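PDB 4CHM: IMC sub-compartment protein ISP1 from Toxoplasma gondii, which belongs to a family of inner membrane complex sub-compartment proteins critical for parasite replication and adopts a pleckstrin homology fold. Local coordinates for residues 87-92 with 103-109. Residues are numbered along the deposited sequence; the frame is centred on the assembly and turned at random.
Sequences DESCVA and PLRFDGV. With SO4 (sulfate ion), chain H.
Pro103 begins the pairing by laying its ring carbons against Ala92 and Cys90, with Pro103 CB 3.9 Å from Cys90 SG; Leu75 of helix 72-76 touches the same two residues of the facing strand. One step on, the backbone takes over. Leu104 and Val91 form an antiparallel hydrogen-bonded pair, Leu104 N giving to Val91 O at 2.8 Å and Leu104 O receiving Val91 N, while the same Leu104 O also meets the CA of Cys90 in a CA-H...O contact. Arg105 returns to the face of Pro103 and reaches back over the turn that leads into strand 90-95. Its chain is extended up to a bend at chi3 (-71°), which swings the guanidinium so that one face meets Asp87 OD2. Asp87 OD2 lies 2.9 Å from Arg105 NE in a salt bridge made through charge alone, because the oxygen lies well out of the guanidinium plane and no N-H points at it; carboxylate and guanidinium stand 81° apart. NE instead donates to a water held by Asp87 OD1. The outer nitrogens grip a sulfate, probably from the crystallisation liquor; Arg105 NH1 is 2.8 Å from sulfate O4. Asp87 OD1 also accepts from Ser89 N, closing an Asx turn that steadies the carboxylate. Phe106 N then bonds to Ser89 O at 2.9 Å. Ser89 O lies at the edge of the Phe106 ring, near its plane, while Phe106 CE1 meets Val91 CG2 at 3.9 Å, on the side where Phe115 of helix 109-125 packs. Gly108, the N-cap residue of that helix, passes with its CA 3.2 Å from Ser89 OG, and Val109 CG2 rests on the carbonyl oxygens of Asp87 and Glu88. The whole is a beta hairpin whose second strand leads through a short loop, residues 106-108, into the C-terminal helix, the closing element of the pleckstrin homology fold.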
ATOM      1  N   ASP A  87       0.492  -5.866  13.119  1.00 21.90           N
ATOM      2  CA  ASP A  87       1.847  -5.904  12.586  1.00 25.70           C
ATOM      3  C   ASP A  87       2.358  -4.545  12.077  1.00 25.96           C
ATOM      4  O   ASP A  87       3.500  -4.444  11.634  1.00 23.57           O
ATOM      5  CB  ASP A  87       1.986  -6.979  11.506  1.00 26.98           C
ATOM      6  CG  ASP A  87       1.218  -6.649  10.246  1.00 29.95           C
ATOM      7  OD1 ASP A  87       0.787  -5.490  10.088  1.00 27.07           O
ATOM      8  OD2 ASP A  87       1.047  -7.555   9.412  1.00 31.73           O
ATOM      9  N   GLU A  88       1.519  -3.511  12.128  1.00 23.18           N
ATOM     10  CA  GLU A  88       1.913  -2.173  11.621  1.00 24.68           C
ATOM     11  C   GLU A  88       2.637  -2.275  10.296  1.00 23.52           C
ATOM     12  O   GLU A  88       3.555  -1.495  10.027  1.00 21.77           O
ATOM     13  CB  GLU A  88       2.804  -1.411  12.639  1.00 23.95           C
ATOM     14  CG  GLU A  88       2.125  -1.137  13.968  1.00 23.23           C
ATOM     15  CD  GLU A  88       2.223  -2.303  14.956  1.00 27.44           C
ATOM     16  OE1 GLU A  88       3.094  -3.219  14.779  1.00 24.05           O
ATOM     17  OE2 GLU A  88       1.464  -2.267  15.953  1.00 25.67           O
ATOM     18  N   SER A  89       2.220  -3.242   9.465  1.00 21.07           N
ATOM     19  CA  SER A  89       2.775  -3.396   8.120  1.00 19.89           C
ATOM     20  C   SER A  89       1.773  -3.096   6.984  1.00 18.14           C
ATOM     21  O   SER A  89       2.074  -3.341   5.825  1.00 15.88           O
ATOM     22  CB  SER A  89       3.358  -4.803   7.945  1.00 19.77           C
ATOM     23  OG  SER A  89       4.413  -4.989   8.870  1.00 22.10           O
ATOM     24  N   CYS A  90       0.591  -2.574   7.322  1.00 17.76           N
ATOM     25  CA  CYS A  90      -0.462  -2.385   6.328  1.00 19.48           C
ATOM     26  C   CYS A  90      -0.645  -0.910   5.888  1.00 19.67           C
ATOM     27  O   CYS A  90      -0.626   0.002   6.712  1.00 22.27           O
ATOM     28  CB  CYS A  90      -1.755  -2.936   6.881  1.00 22.27           C
ATOM     29  SG  CYS A  90      -3.193  -2.644   5.853  1.00 23.80           S
ATOM     30  N   VAL A  91      -0.816  -0.683   4.592  1.00 19.02           N
ATOM     31  CA  VAL A  91      -1.413   0.548   4.113  1.00 18.54           C
ATOM     32  C   VAL A  91      -2.669   0.204   3.314  1.00 21.35           C
ATOM     33  O   VAL A  91      -2.624  -0.633   2.380  1.00 22.83           O
ATOM     34  CB  VAL A  91      -0.477   1.350   3.184  1.00 17.35           C
ATOM     35  CG1 VAL A  91      -1.035   2.728   2.952  1.00 17.54           C
ATOM     36  CG2 VAL A  91       0.948   1.430   3.751  1.00 18.41           C
ATOM     37  N   ALA A  92      -3.763   0.888   3.618  1.00 18.73           N
ATOM     38  CA  ALA A  92      -4.989   0.754   2.801  1.00 18.59           C
ATOM     39  C   ALA A  92      -5.136   1.921   1.860  1.00 18.86           C
ATOM     40  O   ALA A  92      -5.016   3.074   2.271  1.00 19.49           O
ATOM     41  CB  ALA A  92      -6.214   0.636   3.684  1.00 14.78           C
ATOM     42  N   PRO A 103      -6.855  -2.894   1.579  1.00 15.98           N
ATOM     43  CA  PRO A 103      -5.719  -2.977   2.508  1.00 15.76           C
ATOM     44  C   PRO A 103      -4.590  -3.859   2.000  1.00 15.31           C
ATOM     45  O   PRO A 103      -4.805  -5.024   1.692  1.00 15.06           O
ATOM     46  CB  PRO A 103      -6.354  -3.575   3.782  1.00 15.99           C
ATOM     47  CG  PRO A 103      -7.869  -3.457   3.561  1.00 15.06           C
ATOM     48  CD  PRO A 103      -8.016  -3.644   2.087  1.00 15.55           C
ATOM     49  N   LEU A 104      -3.388  -3.282   1.923  1.00 15.62           N
ATOM     50  CA  LEU A 104      -2.194  -3.977   1.424  1.00 15.25           C
ATOM     51  C   LEU A 104      -1.301  -4.219   2.602  1.00 16.92           C
ATOM     52  O   LEU A 104      -0.995  -3.282   3.378  1.00 17.77           O
ATOM     53  CB  LEU A 104      -1.415  -3.101   0.454  1.00 15.88           C
ATOM     54  CG  LEU A 104      -2.147  -2.556  -0.768  1.00 18.50           C
ATOM     55  CD1 LEU A 104      -1.255  -1.587  -1.499  1.00 19.38           C
ATOM     56  CD2 LEU A 104      -2.567  -3.684  -1.666  1.00 20.00           C
ATOM     57  N   ARG A 105      -0.841  -5.444   2.756  1.00 15.48           N
ATOM     58  CA  ARG A 105       0.141  -5.729   3.831  1.00 17.82           C
ATOM     59  C   ARG A 105       1.535  -5.967   3.224  1.00 17.93           C
ATOM     60  O   ARG A 105       1.696  -6.836   2.374  1.00 16.25           O
ATOM     61  CB  ARG A 105      -0.274  -6.953   4.647  1.00 18.37           C
ATOM     62  CG  ARG A 105       0.741  -7.256   5.766  1.00 23.18           C
ATOM     63  CD  ARG A 105       0.366  -8.507   6.518  1.00 22.26           C
ATOM     64  NE  ARG A 105      -0.828  -8.331   7.363  1.00 21.46           N
ATOM     65  CZ  ARG A 105      -1.467  -9.353   7.948  1.00 25.21           C
ATOM     66  NH1 ARG A 105      -1.065 -10.602   7.704  1.00 26.55           N
ATOM     67  NH2 ARG A 105      -2.550  -9.145   8.706  1.00 24.17           N
ATOM     68  N   PHE A 106       2.501  -5.138   3.614  1.00 16.62           N
ATOM     69  CA  PHE A 106       3.857  -5.246   3.116  1.00 17.45           C
ATOM     70  C   PHE A 106       4.644  -6.231   3.969  1.00 18.88           C
ATOM     71  O   PHE A 106       4.152  -6.688   4.986  1.00 18.48           O
ATOM     72  CB  PHE A 106       4.534  -3.852   3.105  1.00 15.95           C
ATOM     73  CG  PHE A 106       3.945  -2.917   2.095  1.00 15.04           C
ATOM     74  CD1 PHE A 106       2.768  -2.219   2.387  1.00 14.62           C
ATOM     75  CD2 PHE A 106       4.452  -2.873   0.785  1.00 14.11           C
ATOM     76  CE1 PHE A 106       2.148  -1.450   1.408  1.00 15.12           C
ATOM     77  CE2 PHE A 106       3.844  -2.108  -0.180  1.00 14.66           C
ATOM     78  CZ  PHE A 106       2.688  -1.391   0.126  1.00 13.94           C
ATOM     79  N   ASP A 107       5.906  -6.443   3.617  1.00 22.63           N
ATOM     80  CA  ASP A 107       6.775  -7.386   4.331  1.00 27.60           C
ATOM     81  C   ASP A 107       7.121  -6.975   5.768  1.00 27.08           C
ATOM     82  O   ASP A 107       7.521  -7.797   6.567  1.00 32.39           O
ATOM     83  CB  ASP A 107       8.060  -7.606   3.537  1.00 36.18           C
ATOM     84  CG  ASP A 107       7.823  -8.394   2.270  1.00 46.08           C
ATOM     85  OD1 ASP A 107       6.643  -8.584   1.895  1.00 57.58           O
ATOM     86  OD2 ASP A 107       8.806  -8.847   1.650  1.00 55.76           O
ATOM     87  N   GLY A 108       7.026  -5.698   6.080  1.00 24.27           N
ATOM     88  CA  GLY A 108       7.290  -5.255   7.445  1.00 22.68           C
ATOM     89  C   GLY A 108       7.141  -3.755   7.540  1.00 23.37           C
ATOM     90  O   GLY A 108       6.635  -3.110   6.598  1.00 18.47           O
ATOM     91  N   VAL A 109       7.513  -3.199   8.691  1.00 17.81           N
ATOM     92  CA  VAL A 109       7.174  -1.827   9.016  1.00 19.93           C
ATOM     93  C   VAL A 109       7.886  -0.855   8.087  1.00 20.44           C
ATOM     94  O   VAL A 109       7.337   0.181   7.735  1.00 21.29           O
ATOM     95  CB  VAL A 109       7.501  -1.512  10.510  1.00 20.04           C
ATOM     96  CG1 VAL A 109       7.126  -0.079  10.851  1.00 20.73           C
ATOM     97  CG2 VAL A 109       6.727  -2.473  11.409  1.00 19.98           C
TER
HETATM   98  S   SO4 H1182      -2.249 -12.513  10.488  1.00 42.62           S
HETATM   99  O1  SO4 H1182      -0.932 -12.182  11.152  1.00 36.78           O
HETATM  100  O2  SO4 H1182      -3.274 -11.396  10.659  1.00 45.04           O
HETATM  101  O3  SO4 H1182      -2.803 -13.788  11.047  1.00 43.11           O
HETATM  102  O4  SO4 H1182      -2.086 -12.799   9.021  1.00 44.00           O
HETATM  103  O   HOH W   1      -1.316  -5.818   8.536  1.00 33.85           O